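Local coordinates for protein putative NAD(P)H-flavin oxidoreductase (Neisseria meningitidis serogroup A / serotype 4A, PDB 6WT2) that binds flavin mononucleotide and probably uses NAD(P)H to reduce nitro compounds such as the antibiotic chloramphenicol, as an NfsB-like member of the nitroreductase family, at residues Ala77-Leu80 with Asp81-His85; Thr158-Met162 with Ala163-Ser167; Arg215-Glu218 with Glu219-Trp223. All coordinates share one frame; numbering follows the deposited sequence.

All three contacts are local turns where the chain leaves a helical segment, and two of them lead directly into a strand of the antiparallel sheet. Contact 1 ends the short helix 79-82 before strand 85-92 and is partly buried, with aspartates outside and alanines inside. Contact 2, the buried one, closes helix 138-162 with a glycine ahead of strand 166-170 and is almost wholly apolar. Contact 3, about 26 Å from contact 2 between centres, carries more charge: arginine and glutamate flank a 3-10 turn before strand 221-223. Contacts 2 and 3 both touch the second subunit, whereas contact 1 meets no other chain of the assembly.

Contact 1. Residues Ala77-Leu80 with Asp81-His85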
loop_
_atom_site.group_PDB
_atom_site.type_symbol
_atom_site.label_atom_id
_atom_site.label_comp_id
_atom_site.label_asym_id
_atom_site.label_seq_id
_atom_site.Cartn_x
_atom_site.Cartn_y
_atom_site.Cartn_z
ATOM N N ALA A 77 8.384 -20.587 1.435
ATOM C CA ALA A 77 8.332 -22.044 1.311
ATOM C C ALA A 77 8.043 -22.708 2.654
ATOM O O ALA A 77 7.184 -23.589 2.752
ATOM C CB ALA A 77 9.635 -22.572 0.717
ATOM N N ASP A 78 8.734 -22.279 3.708
ATOM C CA ASP A 78 8.499 -22.882 5.013
ATOM C C ASP A 78 7.138 -22.488 5.583
ATOM O O ASP A 78 6.510 -23.287 6.285
ATOM C CB ASP A 78 9.631 -22.502 5.969
ATOM C CG ASP A 78 10.970 -23.128 5.570
ATOM O OD1 ASP A 78 10.980 -24.293 5.106
ATOM O OD2 ASP A 78 12.022 -22.463 5.725
ATOM N N ALA A 79 6.657 -21.278 5.280
ATOM C CA ALA A 79 5.396 -20.815 5.843
ATOM C C ALA A 79 4.200 -21.537 5.238
ATOM O O ALA A 79 3.138 -21.604 5.866
ATOM C CB ALA A 79 5.240 -19.314 5.631
ATOM N N LEU A 80 4.339 -22.057 4.013
ATOM C CA LEU A 80 3.246 -22.802 3.393
ATOM C C LEU A 80 2.881 -24.043 4.199
ATOM O O LEU A 80 1.731 -24.505 4.145
ATOM C CB LEU A 80 3.625 -23.164 1.959
ATOM C CG LEU A 80 3.567 -21.943 1.040
ATOM C CD1 LEU A 80 4.195 -22.212 -0.309
ATOM C CD2 LEU A 80 2.118 -21.496 0.879
ATOM N N ASP A 81 3.830 -24.584 4.964
ATOM C CA ASP A 81 3.552 -25.714 5.836
ATOM C C ASP A 81 3.040 -25.308 7.211
ATOM O O ASP A 81 2.363 -26.106 7.864
ATOM C CB ASP A 81 4.810 -26.569 6.006
ATOM C CG ASP A 81 5.323 -27.115 4.690
ATOM O OD1 ASP A 81 4.484 -27.433 3.819
ATOM O OD2 ASP A 81 6.560 -27.230 4.526
ATOM N N THR A 82 3.324 -24.094 7.670
ATOM C CA THR A 82 3.087 -23.758 9.065
ATOM C C THR A 82 2.130 -22.601 9.286
ATOM O O THR A 82 1.610 -22.473 10.399
ATOM C CB THR A 82 4.415 -23.433 9.777
ATOM O OG1 THR A 82 4.994 -22.238 9.229
ATOM C CG2 THR A 82 5.413 -24.609 9.639
ATOM N N ALA A 83 1.905 -21.749 8.291
ATOM C CA ALA A 83 1.050 -20.580 8.496
ATOM C C ALA A 83 -0.395 -21.000 8.730
ATOM O O ALA A 83 -0.886 -21.965 8.136
ATOM C CB ALA A 83 1.127 -19.629 7.294
ATOM N N SER A 84 -1.083 -20.260 9.604
ATOM C CA SER A 84 -2.515 -20.454 9.778
ATOM C C SER A 84 -3.272 -20.121 8.495
ATOM O O SER A 84 -4.056 -20.935 7.987
ATOM C CB SER A 84 -3.021 -19.599 10.941
ATOM O OG SER A 84 -4.426 -19.688 11.040
ATOM N N HIS A 85 -3.048 -18.923 7.961
ATOM C CA HIS A 85 -3.758 -18.443 6.792
ATOM C C HIS A 85 -2.782 -17.892 5.764
ATOM O O HIS A 85 -1.704 -17.398 6.103
ATOM C CB HIS A 85 -4.780 -17.351 7.167
ATOM C CG HIS A 85 -6.006 -17.869 7.855
ATOM N ND1 HIS A 85 -5.979 -18.402 9.125
ATOM C CD2 HIS A 85 -7.300 -17.908 7.456
ATOM C CE1 HIS A 85 -7.206 -18.761 9.474
ATOM N NE2 HIS A 85 -8.026 -18.466 8.482
#
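Ala79 and Ala83 make a loose apolar contact where the short, weakly bonded helix 79-82 ends, their CB atoms lying 4.4 Å apart on one side of the turn. Ala83 CB also lies 3.2 Å from Ala79 O. That oxygen accepts two backbone N-H groups, from Ala83 N at 2.7 Å and from Thr82 N at 3.1 Å. Methyl side chains suit this spot, since both alanines are buried and both also press on Thr201 of strand 194-203.

One residue earlier, Asp78 O receives Asp81 N at 3.3 Å and, weakly, Thr82 OG1 at 3.5 Å. The hydroxyl gets there because chi1 of 66° sets OG1 between the backbone N and the carbonyl carbon, folding it back toward the helix; Thr82 CG2 flanks the same oxygen at 3.8 Å. A short beta-branched polar residue fits here because its hydroxyl finds two weak partners at the helix end, this backbone oxygen and Tyr25 N, while its methyl packs alongside.

The helix gives way here to strand 85-92 of the antiparallel sheet typical of the nitroreductase fold. Just past the turn, Ser84 and His85 form a classic beta bulge facing Phe202. Ser84 OG lies in the plane of the imidazole at its edge and shares a hydrogen bond with His85 ND1, in which either could be the donor; a second hydrogen bond, with Ile31 N, helps fix the hydroxyl.

Asp78 and Asp81 suit the exposed side of the helix. Their carboxylates remain apart, with Asp78 OD1 5.3 Å from Asp81 OD2, and Asp81 OD1 makes a salt bridge to Lys70 that would offset the like charges. The Leu80 side chain instead packs on Ile69 of helix 63-69.

Contact 2. Residues Thr158-Met162 with Ala163-Ser167; sequences TGAAM and AGIDS
A Schellman motif ends helix 138-162, with Ala160 and Ala161 supplying the carbonyls that hold Gly164 and Ile165. Gly164 N bonds to Ala161 O at 3.0 Å, and Ile165 N bonds to Ala160 O at 2.9 Å with an N-H...O angle of 157°. Just before them, Ala163 N keeps the ordinary helical bond to Gly159 O at 3.2 Å. Gly164 has a phi of 98°, where a CB would be jammed against the carbonyl oxygen of Ala163, so glycine suits the turn.

The reversal brings Ile165 beside Ala160. Its CB sits 3.5 Å from Ala160 O and 4.1 Å from Ala160 CB. With CG2 anti to the backbone N, that branch also meets the Ala160 methyl, an apolar closure in which the small alanine leaves room for the beta-branched residue. Both side chains then rest on Ile39 of helix 33-44. Ala161 CA, in turn, makes a CA-H...O contact of 3.3 Å with Ile165 O.

The side chain of selenomethionine Met162 packs on Ala15 of helix 9-16 and on Leu7 of the second subunit, while the Ala161 methyl abuts Arg19, which binds FMN. From here the chain enters strand 166-170, outermost of the four in this chain's sheet, completing the Schellman-capped helix-to-strand connection.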
loop_
_atom_site.group_PDB
_atom_site.type_symbol
_atom_site.label_atom_id
_atom_site.label_comp_id
_atom_site.label_asym_id
_atom_site.label_seq_id
_atom_site.Cartn_x
_atom_site.Cartn_y
_atom_site.Cartn_z
ATOM N N THR A 158 -0.943 -4.599 9.611
ATOM C CA THR A 158 -0.843 -3.743 10.786
ATOM C C THR A 158 -1.946 -4.055 11.786
ATOM O O THR A 158 -1.681 -4.271 12.981
ATOM C CB THR A 158 -0.886 -2.277 10.362
ATOM O OG1 THR A 158 0.309 -1.986 9.624
ATOM C CG2 THR A 158 -0.968 -1.365 11.596
ATOM N N GLY A 159 -3.189 -4.108 11.306
ATOM C CA GLY A 159 -4.297 -4.405 12.194
ATOM C C GLY A 159 -4.152 -5.759 12.859
ATOM O O GLY A 159 -4.378 -5.898 14.060
ATOM N N ALA A 160 -3.792 -6.781 12.077
ATOM C CA ALA A 160 -3.493 -8.094 12.655
ATOM C C ALA A 160 -2.473 -7.993 13.780
ATOM O O ALA A 160 -2.681 -8.516 14.884
ATOM C CB ALA A 160 -2.963 -9.035 11.576
ATOM N N ALA A 161 -1.341 -7.347 13.497
ATOM C CA ALA A 161 -0.278 -7.224 14.488
ATOM C C ALA A 161 -0.750 -6.485 15.733
ATOM O O ALA A 161 -0.390 -6.857 16.852
ATOM C CB ALA A 161 0.920 -6.511 13.872
HETATM N N MSE A 162 -1.566 -5.448 15.563
HETATM C CA MSE A 162 -2.039 -4.693 16.713
HETATM C C MSE A 162 -2.861 -5.561 17.650
HETATM O O MSE A 162 -2.837 -5.364 18.869
HETATM C CB MSE A 162 -2.845 -3.475 16.265
HETATM C CG MSE A 162 -1.975 -2.409 15.630
HETATM SE SE MSE A 162 -2.972 -0.798 15.187
HETATM C CE MSE A 162 -3.016 -0.005 16.957
ATOM N N ALA A 163 -3.550 -6.548 17.073
ATOM C CA ALA A 163 -4.362 -7.494 17.827
ATOM C C ALA A 163 -3.597 -8.752 18.245
ATOM O O ALA A 163 -4.201 -9.656 18.829
ATOM C CB ALA A 163 -5.602 -7.891 17.006
ATOM N N GLY A 164 -2.301 -8.834 17.963
ATOM C CA GLY A 164 -1.471 -9.932 18.428
ATOM C C GLY A 164 -1.227 -11.054 17.440
ATOM O O GLY A 164 -0.810 -12.141 17.856
ATOM N N ILE A 165 -1.474 -10.831 16.156
ATOM C CA ILE A 165 -1.411 -11.870 15.140
ATOM C C ILE A 165 -0.261 -11.538 14.211
ATOM O O ILE A 165 -0.153 -10.403 13.729
ATOM C CB ILE A 165 -2.741 -11.987 14.372
ATOM C CG1 ILE A 165 -3.848 -12.510 15.308
ATOM C CG2 ILE A 165 -2.565 -12.860 13.126
ATOM C CD1 ILE A 165 -5.255 -12.347 14.754
ATOM N N ASP A 166 0.606 -12.511 13.976
ATOM C CA ASP A 166 1.790 -12.250 13.173
ATOM C C ASP A 166 1.463 -12.404 11.697
ATOM O O ASP A 166 0.453 -13.009 11.323
ATOM C CB ASP A 166 2.927 -13.195 13.558
ATOM C CG ASP A 166 3.468 -12.920 14.947
ATOM O OD1 ASP A 166 4.095 -11.864 15.135
ATOM O OD2 ASP A 166 3.253 -13.753 15.856
ATOM N N SER A 167 2.339 -11.850 10.855
ATOM C CA SER A 167 2.144 -11.909 9.411
ATOM C C SER A 167 3.486 -11.780 8.703
ATOM O O SER A 167 4.526 -11.552 9.328
ATOM C CB SER A 167 1.171 -10.817 8.940
ATOM O OG SER A 167 1.644 -9.534 9.318
#

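Contact 3. Residues Arg215-Glu218 with Glu219-Trp223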
loop_
_atom_site.group_PDB
_atom_site.type_symbol
_atom_site.label_atom_id
_atom_site.label_comp_id
_atom_site.label_asym_id
_atom_site.label_seq_id
_atom_site.Cartn_x
_atom_site.Cartn_y
_atom_site.Cartn_z
ATOM N N ARG A 215 16.073 3.012 7.762
ATOM C CA ARG A 215 16.848 4.217 7.528
ATOM C C ARG A 215 16.396 5.299 8.509
ATOM O O ARG A 215 15.214 5.360 8.871
ATOM C CB ARG A 215 16.641 4.685 6.088
ATOM C CG ARG A 215 17.833 5.247 5.390
ATOM C CD ARG A 215 17.623 5.246 3.885
ATOM N NE ARG A 215 16.358 5.856 3.496
ATOM C CZ ARG A 215 15.477 5.278 2.690
ATOM N NH1 ARG A 215 15.748 4.079 2.175
ATOM N NH2 ARG A 215 14.343 5.902 2.387
ATOM N N PRO A 216 17.311 6.146 8.982
ATOM C CA PRO A 216 16.896 7.257 9.850
ATOM C C PRO A 216 15.952 8.204 9.131
ATOM O O PRO A 216 16.067 8.437 7.924
ATOM C CB PRO A 216 18.217 7.953 10.199
ATOM C CG PRO A 216 19.249 6.896 10.015
ATOM C CD PRO A 216 18.776 6.056 8.865
ATOM N N LEU A 217 15.019 8.763 9.907
ATOM C CA LEU A 217 14.025 9.672 9.354
ATOM C C LEU A 217 14.671 10.838 8.612
ATOM O O LEU A 217 14.146 11.292 7.591
ATOM C CB LEU A 217 13.122 10.165 10.487
ATOM C CG LEU A 217 11.686 10.623 10.223
ATOM C CD1 LEU A 217 10.884 9.578 9.470
ATOM C CD2 LEU A 217 11.010 10.973 11.549
ATOM N N GLU A 218 15.840 11.300 9.071
ATOM C CA GLU A 218 16.510 12.417 8.423
ATOM C C GLU A 218 17.018 12.066 7.028
ATOM O O GLU A 218 17.372 12.970 6.265
ATOM C CB GLU A 218 17.665 12.907 9.307
ATOM C CG GLU A 218 17.242 13.441 10.693
ATOM C CD GLU A 218 16.550 12.399 11.587
ATOM O OE1 GLU A 218 15.558 12.763 12.267
ATOM O OE2 GLU A 218 16.975 11.216 11.594
ATOM N N GLU A 219 17.090 10.783 6.683
ATOM C CA GLU A 219 17.427 10.347 5.333
ATOM C C GLU A 219 16.189 9.962 4.524
ATOM O O GLU A 219 16.309 9.328 3.471
ATOM C CB GLU A 219 18.401 9.169 5.388
ATOM C CG GLU A 219 19.725 9.493 6.076
ATOM C CD GLU A 219 20.607 8.262 6.264
ATOM O OE1 GLU A 219 20.691 7.434 5.330
ATOM O OE2 GLU A 219 21.206 8.114 7.353
ATOM N N THR A 220 15.007 10.314 4.999
ATOM C CA THR A 220 13.791 9.905 4.304
ATOM C C THR A 220 12.878 11.100 4.117
ATOM O O THR A 220 12.170 11.198 3.111
ATOM C CB THR A 220 13.097 8.787 5.078
ATOM O OG1 THR A 220 13.853 7.575 4.921
ATOM C CG2 THR A 220 11.666 8.570 4.572
ATOM N N VAL A 221 12.905 12.028 5.070
ATOM C CA VAL A 221 11.988 13.157 5.073
ATOM C C VAL A 221 12.664 14.341 4.404
ATOM O O VAL A 221 13.818 14.679 4.724
ATOM C CB VAL A 221 11.535 13.508 6.501
ATOM C CG1 VAL A 221 10.605 14.745 6.480
ATOM C CG2 VAL A 221 10.825 12.316 7.116
ATOM N N ILE A 222 11.949 14.973 3.482
ATOM C CA ILE A 222 12.397 16.191 2.827
ATOM C C ILE A 222 11.444 17.299 3.238
ATOM O O ILE A 222 10.263 17.276 2.877
ATOM C CB ILE A 222 12.449 16.044 1.304
ATOM C CG1 ILE A 222 13.378 14.893 0.924
ATOM C CG2 ILE A 222 12.913 17.361 0.672
ATOM C CD1 ILE A 222 13.480 14.662 -0.557
ATOM N N TRP A 223 11.954 18.270 3.989
ATOM C CA TRP A 223 11.134 19.353 4.512
ATOM C C TRP A 223 11.058 20.477 3.490
ATOM O O TRP A 223 12.084 21.035 3.094
ATOM C CB TRP A 223 11.701 19.855 5.840
ATOM C CG TRP A 223 11.444 18.884 6.950
ATOM C CD1 TRP A 223 12.317 17.968 7.466
ATOM C CD2 TRP A 223 10.212 18.710 7.659
ATOM N NE1 TRP A 223 11.706 17.245 8.460
ATOM C CE2 TRP A 223 10.418 17.686 8.605
ATOM C CE3 TRP A 223 8.957 19.326 7.591
ATOM C CZ2 TRP A 223 9.409 17.259 9.472
ATOM C CZ3 TRP A 223 7.965 18.913 8.457
ATOM C CH2 TRP A 223 8.195 17.884 9.383
HETATM O O HOH W 1 13.242 6.164 6.895
#
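Arg215 reaches over the start of the turn toward Thr220 through polar contacts that are all weak. Its NH2 lies 3.1 Å from Thr220 OG1, and NE makes long bonds to that hydroxyl and to Glu219 O; both oxygens sit obliquely to the guanidinium. The bend at chi3 (51°) turns the group back toward them. A water donates to Arg215 O and also meets Thr220 OG1, at a doubtfully short distance. A small hydroxyl suits this place, fitting close to the guanidinium. Firmer anchorage comes from the second subunit, where Glu53 accepts a hydrogen bond from Arg215 N and Arg44 donates one to Arg215 O; the guanidinium nitrogens NH1 and NH2 also have hydrogen-bond partners beyond the turn.

Backbone bonds close the turn itself. Glu219 N binds Pro216 O at 2.8 Å, and Leu217 O accepts both Thr220 N and Val221 N, each at 2.9 Å. A short 3-10 segment, 217-218, thus runs into strand 221-223, which pairs in parallel with a strand of the second subunit and carries the sheet across the dimer interface.

Among apolar contacts, Leu217 and Val221 meet at a slant, with Leu217 CD1 3.6 Å from Val221 CG2. Val221 CG1 lies over one face of the Trp223 ring, offset toward its rim. Branched aliphatic groups serve well at this junction, where Leu217 also packs on Gln37 of the second subunit.

Glu219 extends beside Pro216, pointing the same way, and its OE2 touches Pro216 CG at 3.5 Å. Its OE1 rests against Arg215 CG, while Arg215 NE remains 5.0 Å from that oxygen, so any attraction is at a distance.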